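Local coordinates for protein aspartate aminotransferase (Giardia lamblia, PDB 3MEB) that probably catalyses, as a pyridoxal-phosphate-dependent homodimer, the reversible transfer of an amino group between L-aspartate and 2-oxoglutarate, giving oxaloacetate and L-glutamate, at residues I36-L39 and T40-N44; S190-K193 and K194-S198; G329-I332 and V333-I336; R356-R359 and M360-L363. All blocks are in the same frame, centred on the assembly; numbering follows the deposited sequence.

Interaction 1: residues I36-L39 and T40-N44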
loop_
_atom_site.group_PDB
_atom_site.type_symbol
_atom_site.label_atom_id
_atom_site.label_comp_id
_atom_site.label_asym_id
_atom_site.label_seq_id
_atom_site.Cartn_x
_atom_site.Cartn_y
_atom_site.Cartn_z
ATOM N N ILE A 36 9.394 -16.037 -7.873
ATOM C CA ILE A 36 8.284 -15.991 -8.806
ATOM C C ILE A 36 8.312 -14.686 -9.600
ATOM O O ILE A 36 8.397 -14.719 -10.842
ATOM C CB ILE A 36 6.914 -16.211 -8.093
ATOM C CG1 ILE A 36 6.911 -17.575 -7.375
ATOM C CG2 ILE A 36 5.765 -16.078 -9.125
ATOM C CD1 ILE A 36 5.679 -17.831 -6.459
ATOM N N LEU A 37 8.247 -13.532 -8.929
ATOM C CA LEU A 37 8.137 -12.272 -9.689
ATOM C C LEU A 37 9.299 -12.050 -10.674
ATOM O O LEU A 37 9.123 -11.492 -11.793
ATOM C CB LEU A 37 8.000 -11.029 -8.755
ATOM C CG LEU A 37 6.705 -10.926 -7.933
ATOM C CD1 LEU A 37 6.657 -9.696 -7.029
ATOM C CD2 LEU A 37 5.494 -10.955 -8.858
ATOM N N ASN A 38 10.497 -12.472 -10.267
ATOM C CA ASN A 38 11.689 -12.261 -11.098
ATOM C C ASN A 38 11.604 -13.039 -12.428
ATOM O O ASN A 38 12.318 -12.724 -13.370
ATOM C CB ASN A 38 12.949 -12.623 -10.289
ATOM C CG ASN A 38 14.290 -12.356 -11.041
ATOM O OD1 ASN A 38 14.619 -11.213 -11.370
ATOM N ND2 ASN A 38 15.074 -13.433 -11.258
ATOM N N LEU A 39 10.716 -14.043 -12.525
ATOM C CA LEU A 39 10.608 -14.803 -13.757
ATOM C C LEU A 39 10.122 -13.923 -14.881
ATOM O O LEU A 39 10.515 -14.118 -16.042
ATOM C CB LEU A 39 9.675 -16.015 -13.587
ATOM C CG LEU A 39 10.165 -17.102 -12.639
ATOM C CD1 LEU A 39 8.972 -18.083 -12.334
ATOM C CD2 LEU A 39 11.375 -17.863 -13.237
ATOM N N THR A 40 9.295 -12.930 -14.567
ATOM C CA THR A 40 8.834 -12.006 -15.617
ATOM C C THR A 40 9.972 -11.084 -16.070
ATOM O O THR A 40 10.053 -10.758 -17.258
ATOM C CB THR A 40 7.605 -11.241 -15.146
ATOM O OG1 THR A 40 6.601 -12.207 -14.801
ATOM C CG2 THR A 40 7.067 -10.277 -16.238
ATOM N N VAL A 41 10.838 -10.697 -15.131
ATOM C CA VAL A 41 12.004 -9.840 -15.453
ATOM C C VAL A 41 12.903 -10.568 -16.436
ATOM O O VAL A 41 13.264 -10.001 -17.489
ATOM C CB VAL A 41 12.773 -9.395 -14.197
ATOM C CG1 VAL A 41 14.004 -8.540 -14.547
ATOM C CG2 VAL A 41 11.825 -8.557 -13.264
ATOM N N LEU A 42 13.208 -11.835 -16.132
ATOM C CA LEU A 42 14.069 -12.639 -16.968
ATOM C C LEU A 42 13.448 -12.897 -18.338
ATOM O O LEU A 42 14.139 -12.779 -19.351
ATOM C CB LEU A 42 14.390 -13.969 -16.282
ATOM C CG LEU A 42 15.215 -13.837 -15.000
ATOM C CD1 LEU A 42 15.388 -15.215 -14.359
ATOM C CD2 LEU A 42 16.543 -13.154 -15.310
ATOM N N TYR A 43 12.165 -13.275 -18.342
ATOM C CA TYR A 43 11.423 -13.520 -19.562
ATOM C C TYR A 43 11.421 -12.273 -20.447
ATOM O O TYR A 43 11.547 -12.375 -21.672
ATOM C CB TYR A 43 9.972 -13.924 -19.244
ATOM C CG TYR A 43 9.075 -13.885 -20.466
ATOM C CD1 TYR A 43 9.011 -14.989 -21.319
ATOM C CD2 TYR A 43 8.318 -12.759 -20.776
ATOM C CE1 TYR A 43 8.191 -14.996 -22.441
ATOM C CE2 TYR A 43 7.490 -12.727 -21.923
ATOM C CZ TYR A 43 7.423 -13.874 -22.746
ATOM O OH TYR A 43 6.641 -13.923 -23.890
ATOM N N ASN A 44 11.300 -11.088 -19.829
ATOM C CA ASN A 44 11.241 -9.825 -20.597
ATOM C C ASN A 44 12.554 -9.460 -21.264
ATOM O O ASN A 44 12.552 -8.846 -22.341
ATOM C CB ASN A 44 10.814 -8.653 -19.711
ATOM C CG ASN A 44 9.329 -8.631 -19.428
ATOM O OD1 ASN A 44 8.527 -9.239 -20.130
ATOM N ND2 ASN A 44 8.958 -7.904 -18.391
#

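Interaction 2: residues S190-K193 and K194-S198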
loop_
_atom_site.group_PDB
_atom_site.type_symbol
_atom_site.label_atom_id
_atom_site.label_comp_id
_atom_site.label_asym_id
_atom_site.label_seq_id
_atom_site.Cartn_x
_atom_site.Cartn_y
_atom_site.Cartn_z
ATOM N N SER A 190 -7.176 -37.558 6.006
ATOM C CA SER A 190 -7.186 -38.202 7.315
ATOM C C SER A 190 -6.261 -37.450 8.282
ATOM O O SER A 190 -6.660 -37.080 9.408
ATOM C CB SER A 190 -6.770 -39.676 7.139
ATOM O OG SER A 190 -7.047 -40.444 8.290
ATOM N N ASN A 191 -5.023 -37.222 7.866
ATOM C CA ASN A 191 -4.095 -36.430 8.698
ATOM C C ASN A 191 -4.433 -34.943 8.819
ATOM O O ASN A 191 -4.172 -34.318 9.860
ATOM C CB ASN A 191 -2.636 -36.670 8.267
ATOM C CG ASN A 191 -2.138 -38.058 8.723
ATOM O OD1 ASN A 191 -1.547 -38.814 7.958
ATOM N ND2 ASN A 191 -2.472 -38.416 9.950
ATOM N N THR A 192 -5.008 -34.356 7.771
ATOM C CA THR A 192 -5.503 -33.002 7.864
ATOM C C THR A 192 -6.423 -32.849 9.092
ATOM O O THR A 192 -6.238 -31.955 9.919
ATOM C CB THR A 192 -6.259 -32.580 6.564
ATOM O OG1 THR A 192 -5.401 -32.721 5.414
ATOM C CG2 THR A 192 -6.727 -31.158 6.705
ATOM N N LYS A 193 -7.411 -33.726 9.214
ATOM C CA LYS A 193 -8.335 -33.678 10.316
ATOM C C LYS A 193 -7.668 -33.906 11.674
ATOM O O LYS A 193 -7.986 -33.203 12.635
ATOM C CB LYS A 193 -9.410 -34.723 10.128
ATOM C CG LYS A 193 -10.346 -34.377 9.005
ATOM C CD LYS A 193 -11.484 -35.430 8.907
ATOM C CE LYS A 193 -10.991 -36.806 8.396
ATOM N NZ LYS A 193 -12.104 -37.820 8.313
ATOM N N LYS A 194 -6.739 -34.858 11.744
ATOM C CA LYS A 194 -6.032 -35.141 13.017
ATOM C C LYS A 194 -5.276 -33.931 13.472
ATOM O O LYS A 194 -5.295 -33.591 14.652
ATOM C CB LYS A 194 -5.088 -36.344 12.890
ATOM C CG LYS A 194 -5.867 -37.668 12.789
ATOM C CD LYS A 194 -5.008 -38.859 12.328
ATOM C CE LYS A 194 -5.823 -40.142 12.227
ATOM N NZ LYS A 194 -4.929 -41.318 12.073
ATOM N N ASP A 195 -4.614 -33.273 12.514
ATOM C CA ASP A 195 -3.796 -32.123 12.807
ATOM C C ASP A 195 -4.638 -30.967 13.357
ATOM O O ASP A 195 -4.238 -30.292 14.321
ATOM C CB ASP A 195 -3.030 -31.696 11.563
ATOM C CG ASP A 195 -1.821 -32.571 11.283
ATOM O OD1 ASP A 195 -1.492 -33.476 12.104
ATOM O OD2 ASP A 195 -1.177 -32.354 10.240
ATOM N N ILE A 196 -5.819 -30.768 12.782
ATOM C CA ILE A 196 -6.678 -29.638 13.172
ATOM C C ILE A 196 -7.376 -29.970 14.473
ATOM O O ILE A 196 -7.572 -29.101 15.342
ATOM C CB ILE A 196 -7.676 -29.258 12.044
ATOM C CG1 ILE A 196 -6.897 -28.819 10.817
ATOM C CG2 ILE A 196 -8.638 -28.152 12.472
ATOM C CD1 ILE A 196 -7.782 -28.418 9.618
ATOM N N GLN A 197 -7.676 -31.248 14.649
ATOM C CA GLN A 197 -8.277 -31.724 15.898
ATOM C C GLN A 197 -7.294 -31.694 17.083
ATOM O O GLN A 197 -7.726 -31.469 18.198
ATOM C CB GLN A 197 -8.875 -33.141 15.723
ATOM C CG GLN A 197 -9.637 -33.707 16.949
ATOM C CD GLN A 197 -11.045 -33.133 17.106
ATOM O OE1 GLN A 197 -11.830 -33.129 16.155
ATOM N NE2 GLN A 197 -11.377 -32.669 18.314
ATOM N N SER A 198 -6.004 -31.910 16.821
ATOM C CA SER A 198 -4.980 -31.991 17.872
ATOM C C SER A 198 -4.405 -30.635 18.308
ATOM O O SER A 198 -3.779 -30.533 19.367
ATOM C CB SER A 198 -3.842 -32.896 17.399
ATOM O OG SER A 198 -4.313 -34.217 17.225
HETATM O O HOH W 1 -4.378 -41.282 8.857
#

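Interaction 3: residues G329-I332 and V333-I336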
loop_
_atom_site.group_PDB
_atom_site.type_symbol
_atom_site.label_atom_id
_atom_site.label_comp_id
_atom_site.label_asym_id
_atom_site.label_seq_id
_atom_site.Cartn_x
_atom_site.Cartn_y
_atom_site.Cartn_z
ATOM N N GLY A 329 -8.342 1.193 -8.226
ATOM C CA GLY A 329 -8.931 -0.135 -8.312
ATOM C C GLY A 329 -10.278 -0.223 -7.625
ATOM O O GLY A 329 -11.154 -1.001 -8.053
ATOM N N ALA A 330 -10.420 0.492 -6.516
ATOM C CA ALA A 330 -11.708 0.532 -5.757
ATOM C C ALA A 330 -12.842 1.094 -6.617
ATOM O O ALA A 330 -13.971 0.578 -6.607
ATOM C CB ALA A 330 -11.576 1.397 -4.500
ATOM N N TYR A 331 -12.549 2.168 -7.315
ATOM C CA TYR A 331 -13.479 2.756 -8.299
ATOM C C TYR A 331 -13.880 1.743 -9.379
ATOM O O TYR A 331 -15.084 1.533 -9.670
ATOM C CB TYR A 331 -12.823 3.988 -8.939
ATOM C CG TYR A 331 -12.785 5.297 -8.134
ATOM C CD1 TYR A 331 -13.737 5.604 -7.169
ATOM C CD2 TYR A 331 -11.829 6.281 -8.440
ATOM C CE1 TYR A 331 -13.709 6.847 -6.484
ATOM C CE2 TYR A 331 -11.794 7.489 -7.784
ATOM C CZ TYR A 331 -12.721 7.783 -6.802
ATOM O OH TYR A 331 -12.657 9.023 -6.188
ATOM N N ILE A 332 -12.902 1.030 -9.937
ATOM C CA ILE A 332 -13.241 0.058 -10.991
ATOM C C ILE A 332 -14.203 -1.013 -10.455
ATOM O O ILE A 332 -15.241 -1.275 -11.057
ATOM C CB ILE A 332 -11.974 -0.556 -11.639
ATOM C CG1 ILE A 332 -11.178 0.583 -12.344
ATOM C CG2 ILE A 332 -12.310 -1.710 -12.642
ATOM C CD1 ILE A 332 -9.782 0.137 -12.799
ATOM N N VAL A 333 -13.848 -1.625 -9.323
ATOM C CA VAL A 333 -14.648 -2.697 -8.754
ATOM C C VAL A 333 -16.071 -2.262 -8.410
ATOM O O VAL A 333 -17.049 -2.963 -8.743
ATOM C CB VAL A 333 -13.950 -3.306 -7.517
ATOM C CG1 VAL A 333 -14.852 -4.320 -6.802
ATOM C CG2 VAL A 333 -12.634 -3.911 -7.924
ATOM N N GLN A 334 -16.211 -1.111 -7.762
ATOM C CA GLN A 334 -17.509 -0.655 -7.337
ATOM C C GLN A 334 -18.385 -0.274 -8.540
ATOM O O GLN A 334 -19.587 -0.543 -8.551
ATOM C CB GLN A 334 -17.366 0.498 -6.323
ATOM C CG GLN A 334 -17.125 1.883 -6.871
ATOM C CD GLN A 334 -16.889 2.861 -5.738
ATOM O OE1 GLN A 334 -16.306 2.489 -4.708
ATOM N NE2 GLN A 334 -17.364 4.099 -5.894
ATOM N N VAL A 335 -17.772 0.343 -9.545
ATOM C CA VAL A 335 -18.520 0.729 -10.757
ATOM C C VAL A 335 -19.083 -0.521 -11.501
ATOM O O VAL A 335 -20.225 -0.518 -12.006
ATOM C CB VAL A 335 -17.655 1.611 -11.683
ATOM C CG1 VAL A 335 -18.266 1.689 -13.147
ATOM C CG2 VAL A 335 -17.482 3.035 -11.055
ATOM N N ILE A 336 -18.279 -1.561 -11.592
ATOM C CA ILE A 336 -18.692 -2.818 -12.196
ATOM C C ILE A 336 -19.827 -3.455 -11.374
ATOM O O ILE A 336 -20.905 -3.765 -11.905
ATOM C CB ILE A 336 -17.495 -3.808 -12.349
ATOM C CG1 ILE A 336 -16.536 -3.298 -13.442
ATOM C CG2 ILE A 336 -18.008 -5.217 -12.720
ATOM C CD1 ILE A 336 -15.177 -4.004 -13.563
#

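Interaction 4: residues R356-R359 and M360-L363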
loop_
_atom_site.group_PDB
_atom_site.type_symbol
_atom_site.label_atom_id
_atom_site.label_comp_id
_atom_site.label_asym_id
_atom_site.label_seq_id
_atom_site.Cartn_x
_atom_site.Cartn_y
_atom_site.Cartn_z
ATOM N N ARG A 356 -10.590 -20.478 -21.389
ATOM C CA ARG A 356 -9.330 -20.543 -22.152
ATOM C C ARG A 356 -8.280 -21.404 -21.447
ATOM O O ARG A 356 -7.526 -22.164 -22.091
ATOM C CB ARG A 356 -8.774 -19.160 -22.484
ATOM C CG ARG A 356 -7.912 -19.190 -23.743
ATOM C CD ARG A 356 -7.224 -17.862 -24.049
ATOM N NE ARG A 356 -6.042 -17.637 -23.204
ATOM C CZ ARG A 356 -4.891 -18.298 -23.286
ATOM N NH1 ARG A 356 -3.918 -18.009 -22.429
ATOM N NH2 ARG A 356 -4.715 -19.286 -24.165
ATOM N N ILE A 357 -8.254 -21.301 -20.137
ATOM C CA ILE A 357 -7.349 -22.067 -19.329
ATOM C C ILE A 357 -7.631 -23.558 -19.502
ATOM O O ILE A 357 -6.711 -24.330 -19.706
ATOM C CB ILE A 357 -7.428 -21.656 -17.849
ATOM C CG1 ILE A 357 -6.834 -20.247 -17.666
ATOM C CG2 ILE A 357 -6.679 -22.671 -16.968
ATOM C CD1 ILE A 357 -7.101 -19.671 -16.257
ATOM N N HIS A 358 -8.901 -23.944 -19.435
ATOM C CA HIS A 358 -9.252 -25.330 -19.673
ATOM C C HIS A 358 -8.820 -25.803 -21.059
ATOM O O HIS A 358 -8.227 -26.854 -21.187
ATOM C CB HIS A 358 -10.742 -25.580 -19.384
ATOM C CG HIS A 358 -11.024 -25.715 -17.924
ATOM N ND1 HIS A 358 -10.531 -26.762 -17.176
ATOM C CD2 HIS A 358 -11.706 -24.922 -17.065
ATOM C CE1 HIS A 358 -10.904 -26.612 -15.920
ATOM N NE2 HIS A 358 -11.619 -25.504 -15.828
ATOM N N ARG A 359 -9.095 -25.039 -22.098
ATOM C CA ARG A 359 -8.666 -25.428 -23.446
ATOM C C ARG A 359 -7.137 -25.615 -23.566
ATOM O O ARG A 359 -6.682 -26.517 -24.258
ATOM C CB ARG A 359 -9.143 -24.397 -24.484
ATOM C CG ARG A 359 -10.639 -24.463 -24.710
ATOM C CD ARG A 359 -11.079 -23.707 -25.976
ATOM N NE ARG A 359 -10.728 -22.279 -25.911
ATOM C CZ ARG A 359 -11.483 -21.335 -25.338
ATOM N NH1 ARG A 359 -12.655 -21.641 -24.777
ATOM N NH2 ARG A 359 -11.082 -20.072 -25.338
ATOM N N MET A 360 -6.371 -24.788 -22.850
ATOM C CA MET A 360 -4.918 -24.930 -22.795
ATOM C C MET A 360 -4.483 -26.155 -21.985
ATOM O O MET A 360 -3.534 -26.805 -22.328
ATOM C CB MET A 360 -4.265 -23.667 -22.236
ATOM C CG MET A 360 -4.352 -22.430 -23.146
ATOM S SD MET A 360 -3.718 -22.616 -24.820
ATOM C CE MET A 360 -5.170 -23.275 -25.674
ATOM N N ARG A 361 -5.178 -26.474 -20.916
ATOM C CA ARG A 361 -4.936 -27.737 -20.214
ATOM C C ARG A 361 -5.093 -28.937 -21.157
ATOM O O ARG A 361 -4.209 -29.787 -21.246
ATOM C CB ARG A 361 -5.895 -27.873 -19.049
ATOM C CG ARG A 361 -5.584 -26.936 -17.876
ATOM C CD ARG A 361 -6.586 -27.139 -16.724
ATOM N NE ARG A 361 -6.293 -26.208 -15.646
ATOM C CZ ARG A 361 -5.193 -26.241 -14.897
ATOM N NH1 ARG A 361 -4.245 -27.154 -15.091
ATOM N NH2 ARG A 361 -5.023 -25.338 -13.953
ATOM N N SER A 362 -6.193 -28.970 -21.907
ATOM C CA SER A 362 -6.446 -30.049 -22.864
ATOM C C SER A 362 -5.415 -30.068 -23.966
ATOM O O SER A 362 -4.942 -31.165 -24.340
ATOM C CB SER A 362 -7.842 -29.917 -23.486
ATOM O OG SER A 362 -8.802 -29.906 -22.436
ATOM N N LEU A 363 -5.066 -28.891 -24.505
ATOM C CA LEU A 363 -4.132 -28.860 -25.622
ATOM C C LEU A 363 -2.744 -29.296 -25.182
ATOM O O LEU A 363 -2.111 -30.098 -25.870
ATOM C CB LEU A 363 -4.112 -27.516 -26.326
ATOM C CG LEU A 363 -3.220 -27.356 -27.574
ATOM C CD1 LEU A 363 -3.554 -28.368 -28.647
ATOM C CD2 LEU A 363 -3.358 -25.920 -28.118
HETATM O O HOH W 2 -9.393 -29.744 -19.864
#

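Interaction 1: residues I36-L39 and T40-N44
Asn38 meets Leu42 one turn further along the short helix 37-45, and it does so through both backbone and side chain. Leu42 N donates to Asn38 O at 3.0 Å in a nearly straight bond (166°). The Asn38 side chain has CG anti to the backbone N (chi1 -176°), which carries its amide over the following turn: ND2 lies 3.6 Å from Leu42 CD1, while OD1 rests 3.8 Å from Val41 CB. These are van der Waals contacts of a polar group against aliphatic branches. Leu39 O takes the next amide, Tyr43 N, at 3.0 Å, and Tyr43 CB lies close to the same oxygen. Nearer Ile36 the spacing is shorter: Thr40 N donates to Leu37 O, three residues back, at 3.1 Å, from 50° out of the carbonyl plane.

Further out, Asp34 OD2 accepts from the amides of Ile36 and Leu37, and Pro33 touches Asn38. Leu42 and Tyr43 pack on Tyr412 of strand 411-413, and Tyr43 makes a cation-pi contact with Lys51. Leu37 touches Val93 of the second subunit. The chemistry implies a helix held mainly by its main-chain bonds, its leucines and tyrosine turned to neighbouring elements; the Asn38 amide meets Val41 and Leu42 by van der Waals contact, so its side chain adds packing here while its main-chain oxygen supplies the polar bond.

Interaction 2: residues S190-K193 and K194-S198
Lys194 reaches back toward Ser190 and crosses Asn191 on the surface of helix 189-198, an alpha-helix beside helix 221-234 in the domain built round the seven-stranded mixed sheet of this aminotransferase. Its CB is near Asn191 O. CG, placed beside the backbone N and anti to the carbonyl carbon (chi1 -72°), comes to 3.5 Å from Ser190 O, the oxygen that accepts the Lys194 amide in a regular i to i+4 bond. CD passes across the end of the Asn191 side chain, and CE follows at 4.1 Å from Ser190 OG. Beyond CG the chain is extended, which takes NZ back over the preceding turn to a water. NZ donates to that water at 3.3 Å, and Ser190 OG is bonded to it at 2.9 Å, making a water bridge between the two side chains.

On another flank Thr192 and Ile196 run in step, CG2 of Thr192 4.1 Å from CD1 of Ile196. Ile196 also packs on Leu227 and Ile230 of helix 221-234. Thr192 OG1 bonds to Thr177 O and Asp195 OD2 accepts from Thr177 N, so Thr177, just after strand 174-176, is held through both its main-chain O and N. Lys193 turns to helix 221-234, where NZ forms a salt bridge with Glu226. Near the C-terminal end Lys194 O accepts from Ser198 N at 2.8 Å and, less certainly because the serine is modelled in two conformers, from Ser198 OG.

Interaction 3: residues G329-I332 and V333-I336
Four consecutive i to i+4 bonds run through residues 329-336, Val333 N to Gly329 O, Gln334 N to Ala330 O, Val335 N to Tyr331 O and Ile336 N to Ile332 O, the first nearly straight at 171°. Ile332 and Ile336 stack their aliphatic branches one turn apart on the same flank, with CG2 of Ile332 3.8 Å from CD1 of Ile336. On another side Gln334 extends next to Tyr331. Its CG occupies the crowded position between the backbone N and the carbonyl carbon (chi1 82°), which keeps it 3.4 Å from Ala330 O and brings NE2 to the edge of the tyrosine ring, 4.1 Å from CD1 and near the ring plane. Ring and amide are turned 82° against each other.

These residues belong to helix 327-337, which is buried among helices 70-81, 97-108 and 340-370 of the aminotransferase fold. Ile332 faces Ile79 and also touches Lys88 of the second subunit; Ile336 reaches Phe346, and Gln334 lies against Phe99. The Tyr331 ring meets Phe96 with the planes almost parallel and Tyr86 edge-to-face, while its OH is hydrogen-bonded to Asn87 O. The CG2 methyl of Val333 sits 3.3 Å from Gly329 O, and that of Val335 lies 3.2 Å from Tyr331 O, each close to the oxygen that its own amide engages.

Interaction 4: residues R356-R359 and M360-L363
His358 O draws several groups: Ser362 N donates to it at 3.0 Å, and a water gives it a weak bond at 3.4 Å. The same water is bonded to Ser362 OG at 2.6 Å, so the water links main chain and hydroxyl, weakly on the carbonyl side, on the exposed flank of helix 340-370. Alongside, Arg361 N donates to Ile357 O at 2.9 Å.

On the buried side Met360 lies across the guanidinium of Arg356. NH2 of Arg356 is 3.3 Å from Met360 CG and 3.5 Å from SD, an oblique approach. The methionine is bent at both chi2 (-55°) and chi3 (86°), which folds CE back over the carbonyl of Arg359. Arg356 itself is bent at chi3, and its nitrogens are used elsewhere: NH1 bonds to Arg60 O and NH2 to Leu425 O.

Arg361, by contrast, runs straight from CG to NE beside Ile357, with NE 3.8 Å from Ile357 CG2, and its CD lies obliquely to the His358 ring, 4.0 Å from ND1. Its guanidinium bonds to the carbonyls of Ile385, Gly390 and Phe392 and to Thr393 OG1. Arg359 doubles back so that one guanidinium face lies over Arg356 CA.

Arg361 thus ties the helix to residues 385-393, and Arg356 ties it to Arg60 and Leu425. Several carbonyl dipoles probably stabilise the charge of each buried guanidinium without a formal counter-ion among these partners, and bonds from several sides would limit its rotation.

How the interactions relate
All four are local contacts along separate helices, and none touches another. Interactions 1 and 4 come nearest, their closest atoms about 11 Å apart, whereas interactions 2 and 3 lie on opposite sides of the chain's centre with centres about 40 Å apart. Three of them lie within about 12 Å of the cofactor or of a residue that binds it: the side chain of Ile36 is about 5 Å from that of Trp155, which binds pyridoxal phosphate, while Val333 and Ile357 have side chains about 11 and 12 Å from a bound cofactor. Interaction 2 lies away from it. Interactions 3 and 4 sit on successive helices, 327-337 and 340-370; interactions 1 and 3 also touch the second subunit.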